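Local coordinates for putative cytoplasmic protein (Salmonella typhimurium, PDB 2GK3) that is of unknown function but assembles into a hexamer and is probably related to class I glutamine amidotransferases, at residues E[22-27]-E[33-38]; E[223-226]-E[230-233]; E[66-71]-E[92-97]. All blocks are in the same frame, centred on the assembly; numbering follows the deposited sequence.

Contact 1. Residues E[22-27]-E[33-38]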
loop_
_atom_site.group_PDB
_atom_site.type_symbol
_atom_site.label_atom_id
_atom_site.label_comp_id
_atom_site.label_asym_id
_atom_site.label_seq_id
_atom_site.Cartn_x
_atom_site.Cartn_y
_atom_site.Cartn_z
ATOM N N ILE E 22 7.458 -7.335 5.280
ATOM C CA ILE E 22 7.286 -6.699 3.966
ATOM C C ILE E 22 5.929 -7.056 3.403
ATOM O O ILE E 22 5.548 -8.223 3.370
ATOM C CB ILE E 22 8.380 -7.050 2.906
ATOM C CG1 ILE E 22 9.793 -6.719 3.399
ATOM C CG2 ILE E 22 8.129 -6.297 1.606
ATOM C CD1 ILE E 22 10.531 -7.927 3.898
ATOM N N HIS E 23 5.201 -6.033 2.973
ATOM C CA HIS E 23 4.110 -6.233 2.057
ATOM C C HIS E 23 4.627 -5.924 0.651
ATOM O O HIS E 23 5.094 -4.828 0.405
ATOM C CB HIS E 23 2.939 -5.344 2.433
ATOM C CG HIS E 23 1.723 -5.582 1.599
ATOM N ND1 HIS E 23 1.087 -6.805 1.548
ATOM C CD2 HIS E 23 1.042 -4.762 0.761
ATOM C CE1 HIS E 23 0.063 -6.727 0.718
ATOM N NE2 HIS E 23 0.012 -5.497 0.228
HETATM N N MSE E 24 4.582 -6.899 -0.257
HETATM C CA MSE E 24 4.995 -6.662 -1.663
HETATM C C MSE E 24 3.828 -6.629 -2.593
HETATM O O MSE E 24 3.109 -7.616 -2.714
HETATM C CB MSE E 24 5.860 -7.776 -2.207
HETATM C CG MSE E 24 7.062 -8.098 -1.447
HETATM SE SE MSE E 24 8.194 -9.134 -2.590
HETATM C CE MSE E 24 9.167 -9.721 -1.069
ATOM N N ILE E 25 3.692 -5.525 -3.298
ATOM C CA ILE E 25 2.676 -5.362 -4.292
ATOM C C ILE E 25 3.352 -5.576 -5.653
ATOM O O ILE E 25 4.224 -4.787 -6.051
ATOM C CB ILE E 25 2.040 -3.949 -4.196
ATOM C CG1 ILE E 25 1.377 -3.734 -2.804
ATOM C CG2 ILE E 25 1.077 -3.702 -5.354
ATOM C CD1 ILE E 25 1.020 -2.258 -2.465
ATOM N N HIS E 26 2.963 -6.649 -6.352
ATOM C CA HIS E 26 3.557 -6.995 -7.652
ATOM C C HIS E 26 2.631 -6.533 -8.754
ATOM O O HIS E 26 1.661 -7.219 -9.036
ATOM C CB HIS E 26 3.747 -8.513 -7.827
ATOM C CG HIS E 26 4.449 -9.203 -6.696
ATOM N ND1 HIS E 26 5.705 -9.764 -6.829
ATOM C CD2 HIS E 26 4.037 -9.503 -5.441
ATOM C CE1 HIS E 26 6.043 -10.356 -5.699
ATOM N NE2 HIS E 26 5.052 -10.207 -4.839
ATOM N N SER E 27 2.925 -5.399 -9.376
ATOM C CA SER E 27 2.076 -4.877 -10.456
ATOM C C SER E 27 2.441 -5.448 -11.831
ATOM O O SER E 27 3.566 -5.277 -12.304
ATOM C CB SER E 27 2.114 -3.345 -10.494
ATOM O OG SER E 27 1.504 -2.765 -9.353
ATOM N N PHE E 33 -0.906 -8.651 -7.760
ATOM C CA PHE E 33 -1.108 -9.567 -6.668
ATOM C C PHE E 33 -0.111 -9.189 -5.586
ATOM O O PHE E 33 0.864 -8.485 -5.849
ATOM C CB PHE E 33 -0.983 -11.034 -7.125
ATOM C CG PHE E 33 0.422 -11.490 -7.371
ATOM C CD1 PHE E 33 1.131 -12.143 -6.369
ATOM C CD2 PHE E 33 1.030 -11.295 -8.618
ATOM C CE1 PHE E 33 2.448 -12.562 -6.579
ATOM C CE2 PHE E 33 2.339 -11.720 -8.845
ATOM C CZ PHE E 33 3.048 -12.353 -7.822
ATOM N N THR E 34 -0.360 -9.642 -4.362
ATOM C CA THR E 34 0.502 -9.281 -3.238
ATOM C C THR E 34 1.110 -10.515 -2.598
ATOM O O THR E 34 0.516 -11.580 -2.621
ATOM C CB THR E 34 -0.268 -8.450 -2.189
ATOM O OG1 THR E 34 -1.213 -9.284 -1.532
ATOM C CG2 THR E 34 -1.015 -7.296 -2.835
ATOM N N SER E 35 2.310 -10.389 -2.055
ATOM C CA SER E 35 2.845 -11.440 -1.202
ATOM C C SER E 35 3.417 -10.764 0.042
ATOM O O SER E 35 3.932 -9.639 -0.036
ATOM C CB SER E 35 3.894 -12.298 -1.924
ATOM O OG SER E 35 5.017 -11.537 -2.354
ATOM N N SER E 36 3.289 -11.422 1.192
ATOM C CA SER E 36 3.714 -10.795 2.429
ATOM C C SER E 36 4.742 -11.660 3.093
ATOM O O SER E 36 4.607 -12.869 3.133
ATOM C CB SER E 36 2.539 -10.475 3.367
ATOM O OG SER E 36 1.773 -9.417 2.824
ATOM N N LYS E 37 5.763 -10.999 3.633
ATOM C CA LYS E 37 7.004 -11.665 3.955
ATOM C C LYS E 37 7.554 -11.156 5.299
ATOM O O LYS E 37 7.970 -9.992 5.411
ATOM C CB LYS E 37 8.012 -11.420 2.806
ATOM C CG LYS E 37 9.261 -12.271 2.899
ATOM C CD LYS E 37 10.302 -11.915 1.821
ATOM C CE LYS E 37 11.426 -12.942 1.879
ATOM N NZ LYS E 37 12.605 -12.525 1.074
ATOM N N TYR E 38 7.525 -12.024 6.311
ATOM C CA TYR E 38 8.295 -11.808 7.537
ATOM C C TYR E 38 9.767 -12.278 7.392
ATOM O O TYR E 38 10.041 -13.293 6.747
ATOM C CB TYR E 38 7.613 -12.503 8.711
ATOM C CG TYR E 38 8.297 -12.282 10.034
ATOM C CD1 TYR E 38 8.293 -11.020 10.642
ATOM C CD2 TYR E 38 8.934 -13.327 10.691
ATOM C CE1 TYR E 38 8.918 -10.800 11.870
ATOM C CE2 TYR E 38 9.573 -13.122 11.926
ATOM C CZ TYR E 38 9.566 -11.856 12.502
ATOM O OH TYR E 38 10.182 -11.634 13.711
#
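Six main-chain hydrogen bonds join residues 22-27 to 33-38 as two arms of an antiparallel beta hairpin. Ile22-Lys37, Met24-Ser35 and His26-Phe33 are the hydrogen-bonded pairs, alternating with the non-hydrogen-bonded pairs His23-Ser36 and Ile25-Thr34. The longest of the six bonds is at the turn end, where Phe33 N lies 3.2 Å from His26 O.

The aromatic contact is an offset stack of the His26 imidazole on the Phe33 ring, nearly parallel (planes at 4°), with centroids 4.3 Å apart. Phe33 holds CG between its backbone N and carbonyl carbon (chi1 75°), which lays the ring flat over its cross-strand neighbour. His26 CB adds a CH-pi contact, 4.0 Å from the Phe33 centroid.

Two histidine-serine bonds span the strands on opposite faces of the hairpin. His26 NE2 meets Ser35 OG at 2.8 Å; either may donate. On the other face His23 ND1 is the donor to Ser36 OG at 3.0 Å, almost straight (170°) and in the imidazole plane. CE1 of the His23 ring lies 3.4 Å from Thr34 CB, an oblique approach.

Aliphatic packing is lighter: Met24 CE, a selenomethionine methyl, touches Lys37 CD at 3.8 Å.

Both serine hydroxyls are shared with other chains, Ser35 with Tyr99 of the third subunit and Ser36 with Ser27 of the fourth, while residues 22-27 extend the sheet into a strand of the second. Each histidine probably helps orient a hydroxyl that also bonds to another chain, consistent with a hairpin whose internal bonds prepare it for the hexamer interface.

Contact 2. Residues E[223-226]-E[230-233]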
loop_
_atom_site.group_PDB
_atom_site.type_symbol
_atom_site.label_atom_id
_atom_site.label_comp_id
_atom_site.label_asym_id
_atom_site.label_seq_id
_atom_site.Cartn_x
_atom_site.Cartn_y
_atom_site.Cartn_z
ATOM N N PHE E 223 27.628 1.392 17.274
ATOM C CA PHE E 223 28.297 0.888 16.106
ATOM C C PHE E 223 27.538 1.444 14.924
ATOM O O PHE E 223 26.345 1.185 14.782
ATOM C CB PHE E 223 28.327 -0.647 16.088
ATOM C CG PHE E 223 29.129 -1.205 14.952
ATOM C CD1 PHE E 223 30.519 -1.309 15.053
ATOM C CD2 PHE E 223 28.509 -1.599 13.776
ATOM C CE1 PHE E 223 31.284 -1.804 14.000
ATOM C CE2 PHE E 223 29.260 -2.112 12.716
ATOM C CZ PHE E 223 30.654 -2.216 12.826
HETATM N N MSE E 224 28.227 2.199 14.071
HETATM C CA MSE E 224 27.532 3.136 13.167
HETATM C C MSE E 224 27.080 2.507 11.879
HETATM O O MSE E 224 26.292 3.088 11.135
HETATM C CB MSE E 224 28.378 4.394 12.887
HETATM C CG MSE E 224 28.753 5.203 14.125
HETATM SE SE MSE E 224 27.301 5.644 15.363
HETATM C CE MSE E 224 28.508 5.490 16.836
ATOM N N SER E 225 27.598 1.322 11.597
ATOM C CA SER E 225 27.130 0.555 10.452
ATOM C C SER E 225 26.286 -0.615 10.969
ATOM O O SER E 225 25.988 -0.710 12.170
ATOM C CB SER E 225 28.313 0.082 9.607
ATOM O OG SER E 225 27.872 -0.543 8.427
ATOM N N ASP E 226 25.904 -1.497 10.063
ATOM C CA ASP E 226 24.987 -2.584 10.366
ATOM C C ASP E 226 25.708 -3.883 10.779
ATOM O O ASP E 226 26.880 -4.092 10.460
ATOM C CB ASP E 226 24.132 -2.824 9.130
ATOM C CG ASP E 226 22.767 -3.411 9.451
ATOM O OD1 ASP E 226 22.570 -4.023 10.532
ATOM O OD2 ASP E 226 21.897 -3.273 8.576
ATOM N N HIS E 230 22.336 -4.930 3.878
ATOM C CA HIS E 230 23.454 -4.861 2.894
ATOM C C HIS E 230 24.713 -4.100 3.348
ATOM O O HIS E 230 25.771 -4.268 2.766
ATOM C CB HIS E 230 22.973 -4.394 1.509
ATOM C CG HIS E 230 22.846 -2.907 1.356
ATOM N ND1 HIS E 230 21.888 -2.162 2.013
ATOM C CD2 HIS E 230 23.542 -2.032 0.591
ATOM C CE1 HIS E 230 22.005 -0.892 1.666
ATOM N NE2 HIS E 230 23.005 -0.786 0.806
ATOM N N TRP E 231 24.605 -3.280 4.388
ATOM C CA TRP E 231 25.753 -2.510 4.884
ATOM C C TRP E 231 26.835 -3.393 5.493
ATOM O O TRP E 231 28.024 -3.179 5.227
ATOM C CB TRP E 231 25.311 -1.494 5.916
ATOM C CG TRP E 231 24.700 -0.287 5.347
ATOM C CD1 TRP E 231 24.456 -0.022 4.030
ATOM C CD2 TRP E 231 24.195 0.829 6.084
ATOM N NE1 TRP E 231 23.851 1.203 3.899
ATOM C CE2 TRP E 231 23.688 1.753 5.148
ATOM C CE3 TRP E 231 24.142 1.153 7.454
ATOM C CZ2 TRP E 231 23.119 2.975 5.537
ATOM C CZ3 TRP E 231 23.575 2.378 7.833
ATOM C CH2 TRP E 231 23.062 3.256 6.888
ATOM N N GLY E 232 26.426 -4.350 6.333
ATOM C CA GLY E 232 27.327 -5.393 6.814
ATOM C C GLY E 232 27.524 -6.404 5.692
ATOM O O GLY E 232 26.579 -7.066 5.272
ATOM N N THR E 233 28.744 -6.509 5.183
ATOM C CA THR E 233 29.022 -7.401 4.055
ATOM C C THR E 233 29.208 -8.837 4.503
ATOM O O THR E 233 29.503 -9.089 5.667
ATOM C CB THR E 233 30.261 -6.977 3.278
ATOM O OG1 THR E 233 31.377 -6.901 4.175
ATOM C CG2 THR E 233 30.020 -5.640 2.604
#
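The loop between strand 218-223 and helix 234-237 folds back on itself here, bringing Ser225 and Asp226 against Trp231 and Gly232 beside a bound glycerol. The segments meet by van der Waals contact rather than by polar bonds. At the centre Asp226 CB faces Trp231 CB at 3.7 Å, and Ser225 OG also lies 3.7 Å from Trp231 CB. That hydroxyl spends its polarity on Gly188 O. Asp226 N lies near the indole plane at its edge, 4.1 Å from Trp231 CE3; further along the benzo ring, Met224 O is 4.3 Å from Trp231 CZ3. Gly232 CA passes Asp226 O at 3.9 Å.

The indole is positioned by partners of the same chain: NE1 bonds to Glu160 OE1, Tyr127 meets the ring edge-to-face, and the His230 imidazole has Trp231 CD1 3.5 Å above one face. Asp226 OD1 stands close to the like-charged Glu18 OE2 and takes a weak bond from Ser228 N, and the side chain touches Asp85.

A cis peptide precedes His230, whose ND1 bonds to the glycerol, as does Trp231 N. The bound molecule probably comes from the crystallisation liquor, but it may mark a polar pocket. The CB-to-CB packing brings the two ends of the loop together, and near them lie an imidazole and a main-chain N-H that bind one small hydroxylated molecule, with the Asp226 carboxylate close by, consistent with a ligand pocket of still unknown use.

Contact 3. Residues E[66-71]-E[92-97]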
loop_
_atom_site.group_PDB
_atom_site.type_symbol
_atom_site.label_atom_id
_atom_site.label_comp_id
_atom_site.label_asym_id
_atom_site.label_seq_id
_atom_site.Cartn_x
_atom_site.Cartn_y
_atom_site.Cartn_z
ATOM N N ILE E 66 3.459 -4.868 21.343
ATOM C CA ILE E 66 2.524 -5.653 22.168
ATOM C C ILE E 66 2.890 -5.705 23.654
ATOM O O ILE E 66 2.002 -5.731 24.520
ATOM C CB ILE E 66 2.577 -7.177 21.782
ATOM C CG1 ILE E 66 2.044 -7.484 20.399
ATOM C CG2 ILE E 66 1.841 -8.058 22.822
ATOM C CD1 ILE E 66 2.189 -9.005 20.117
ATOM N N ALA E 67 4.190 -5.790 23.942
ATOM C CA ALA E 67 4.644 -6.378 25.205
ATOM C C ALA E 67 5.980 -5.876 25.713
ATOM O O ALA E 67 6.703 -6.623 26.386
ATOM C CB ALA E 67 4.707 -7.910 25.071
ATOM N N PHE E 68 6.324 -4.627 25.408
ATOM C CA PHE E 68 7.520 -4.051 26.018
ATOM C C PHE E 68 7.329 -3.954 27.541
ATOM O O PHE E 68 6.268 -3.529 27.993
ATOM C CB PHE E 68 7.889 -2.681 25.418
ATOM C CG PHE E 68 9.219 -2.195 25.878
ATOM C CD1 PHE E 68 10.375 -2.641 25.263
ATOM C CD2 PHE E 68 9.325 -1.390 26.997
ATOM C CE1 PHE E 68 11.630 -2.236 25.733
ATOM C CE2 PHE E 68 10.560 -0.987 27.475
ATOM C CZ PHE E 68 11.716 -1.400 26.843
ATOM N N PRO E 69 8.342 -4.375 28.330
ATOM C CA PRO E 69 8.258 -4.350 29.807
ATOM C C PRO E 69 7.936 -2.969 30.390
ATOM O O PRO E 69 8.638 -1.990 30.103
ATOM C CB PRO E 69 9.664 -4.795 30.256
ATOM C CG PRO E 69 10.205 -5.544 29.119
ATOM C CD PRO E 69 9.621 -4.950 27.874
ATOM N N GLU E 70 6.872 -2.901 31.190
ATOM C CA GLU E 70 6.520 -1.692 31.942
ATOM C C GLU E 70 7.405 -1.440 33.182
ATOM O O GLU E 70 7.553 -0.298 33.623
ATOM C CB GLU E 70 5.045 -1.727 32.357
ATOM C CG GLU E 70 4.078 -1.625 31.195
ATOM C CD GLU E 70 2.657 -1.309 31.627
ATOM O OE1 GLU E 70 2.441 -1.006 32.814
ATOM O OE2 GLU E 70 1.752 -1.348 30.770
ATOM N N SER E 71 7.982 -2.501 33.736
ATOM C CA SER E 71 8.732 -2.412 34.983
ATOM C C SER E 71 10.219 -2.212 34.731
ATOM O O SER E 71 10.824 -2.919 33.932
ATOM C CB SER E 71 8.499 -3.670 35.842
ATOM O OG SER E 71 9.601 -3.942 36.708
ATOM N N LEU E 92 7.974 4.494 21.596
ATOM C CA LEU E 92 7.121 5.566 22.072
ATOM C C LEU E 92 5.628 5.340 21.831
ATOM O O LEU E 92 4.802 5.783 22.641
ATOM C CB LEU E 92 7.553 6.897 21.437
ATOM C CG LEU E 92 8.843 7.505 22.012
ATOM C CD1 LEU E 92 9.499 8.530 21.089
ATOM C CD2 LEU E 92 8.587 8.096 23.406
ATOM N N LEU E 93 5.297 4.680 20.718
ATOM C CA LEU E 93 3.924 4.549 20.221
ATOM C C LEU E 93 3.492 3.088 20.163
ATOM O O LEU E 93 3.036 2.595 19.113
ATOM C CB LEU E 93 3.791 5.185 18.825
ATOM C CG LEU E 93 4.237 6.642 18.672
ATOM C CD1 LEU E 93 4.160 7.090 17.220
ATOM C CD2 LEU E 93 3.386 7.535 19.580
ATOM N N GLN E 94 3.653 2.401 21.295
ATOM C CA GLN E 94 3.125 1.055 21.476
ATOM C C GLN E 94 1.599 1.047 21.241
ATOM O O GLN E 94 0.924 2.080 21.334
ATOM C CB GLN E 94 3.467 0.527 22.867
ATOM C CG GLN E 94 4.963 0.383 23.138
ATOM C CD GLN E 94 5.297 0.229 24.638
ATOM O OE1 GLN E 94 4.589 -0.463 25.378
ATOM N NE2 GLN E 94 6.376 0.862 25.078
ATOM N N ASN E 95 1.084 -0.120 20.888
ATOM C CA ASN E 95 -0.311 -0.323 20.519
ATOM C C ASN E 95 -1.358 0.224 21.510
ATOM O O ASN E 95 -2.358 0.810 21.091
ATOM C CB ASN E 95 -0.529 -1.815 20.231
ATOM C CG ASN E 95 0.070 -2.234 18.921
ATOM O OD1 ASN E 95 0.706 -1.426 18.231
ATOM N ND2 ASN E 95 -0.140 -3.487 18.545
ATOM N N GLU E 96 -1.110 0.057 22.808
ATOM C CA GLU E 96 -2.003 0.585 23.848
ATOM C C GLU E 96 -2.028 2.122 23.868
ATOM O O GLU E 96 -3.043 2.737 24.188
ATOM C CB GLU E 96 -1.628 0.037 25.231
ATOM C CG GLU E 96 -2.108 -1.381 25.503
ATOM C CD GLU E 96 -1.510 -1.961 26.792
ATOM O OE1 GLU E 96 -1.814 -1.442 27.896
ATOM O OE2 GLU E 96 -0.722 -2.937 26.701
ATOM N N THR E 97 -0.906 2.733 23.509
ATOM C CA THR E 97 -0.822 4.176 23.406
ATOM C C THR E 97 -1.544 4.676 22.164
ATOM O O THR E 97 -2.390 5.565 22.241
ATOM C CB THR E 97 0.667 4.620 23.352
ATOM O OG1 THR E 97 1.298 4.300 24.593
ATOM C CG2 THR E 97 0.808 6.107 23.051
HETATM O O HOH W 1 5.185 -0.937 27.906
HETATM O O HOH W 2 3.827 -2.918 24.504
#
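Phe68 and Gln94 meet where the chain leaving helix 61-67 passes the start of helix 95-98. The touch is slight: Gln94 NE2 lies 3.9 Å from Phe68 CB, and ring and amide planes are 58° apart. Water does the polar work. Gln94 OE1 accepts from water 1 at 2.6 Å, and that water also donates to Phe68 O at 2.8 Å. A second water lies 2.7 Å from Gln94 OE1, to which it can donate, and accepts from Phe68 N at 3.2 Å, so both backbone polar atoms of Phe68 can be linked to one amide oxygen.

Gln94 reaches across because its chain is extended beyond CG, and its NE2 is anchored on Phe91 O. The Phe68 side chain packs against Ala107 and Ile111 of helix 107-116 and Met59 of strand 55-59. Nearer the surface, Glu70 OE2 and Glu96 OE1 stand 4.6 Å apart, and Lys104 forms salt bridges to both residues. Repulsion between the carboxylates is therefore probably offset by the shared lysine, and the two segments are joined by mediators, two waters and one ammonium group, more than by direct packing.

In the fold
The three contacts are separate within the chain. Centres of contacts 1 and 2 are 26 Å apart and their nearest atoms about 12 Å; contact 3 lies 28 Å from either by centre, across the chain's middle from contact 2. The hexamer brings their elements together. The hairpin of contact 1 docks on the region of contact 3 in the third subunit, where Ile66 and Asn95 meet Tyr38 and Lys37. His230 of contact 2, which binds the glycerol, packs on Thr97, in the 92-97 segment of the fifth subunit, and meets its Phe98 edge-to-face. Tyr127, which flanks Trp231, also receives Phe33 from a neighbouring chain, so the pocket's surroundings are partly built from the assembly.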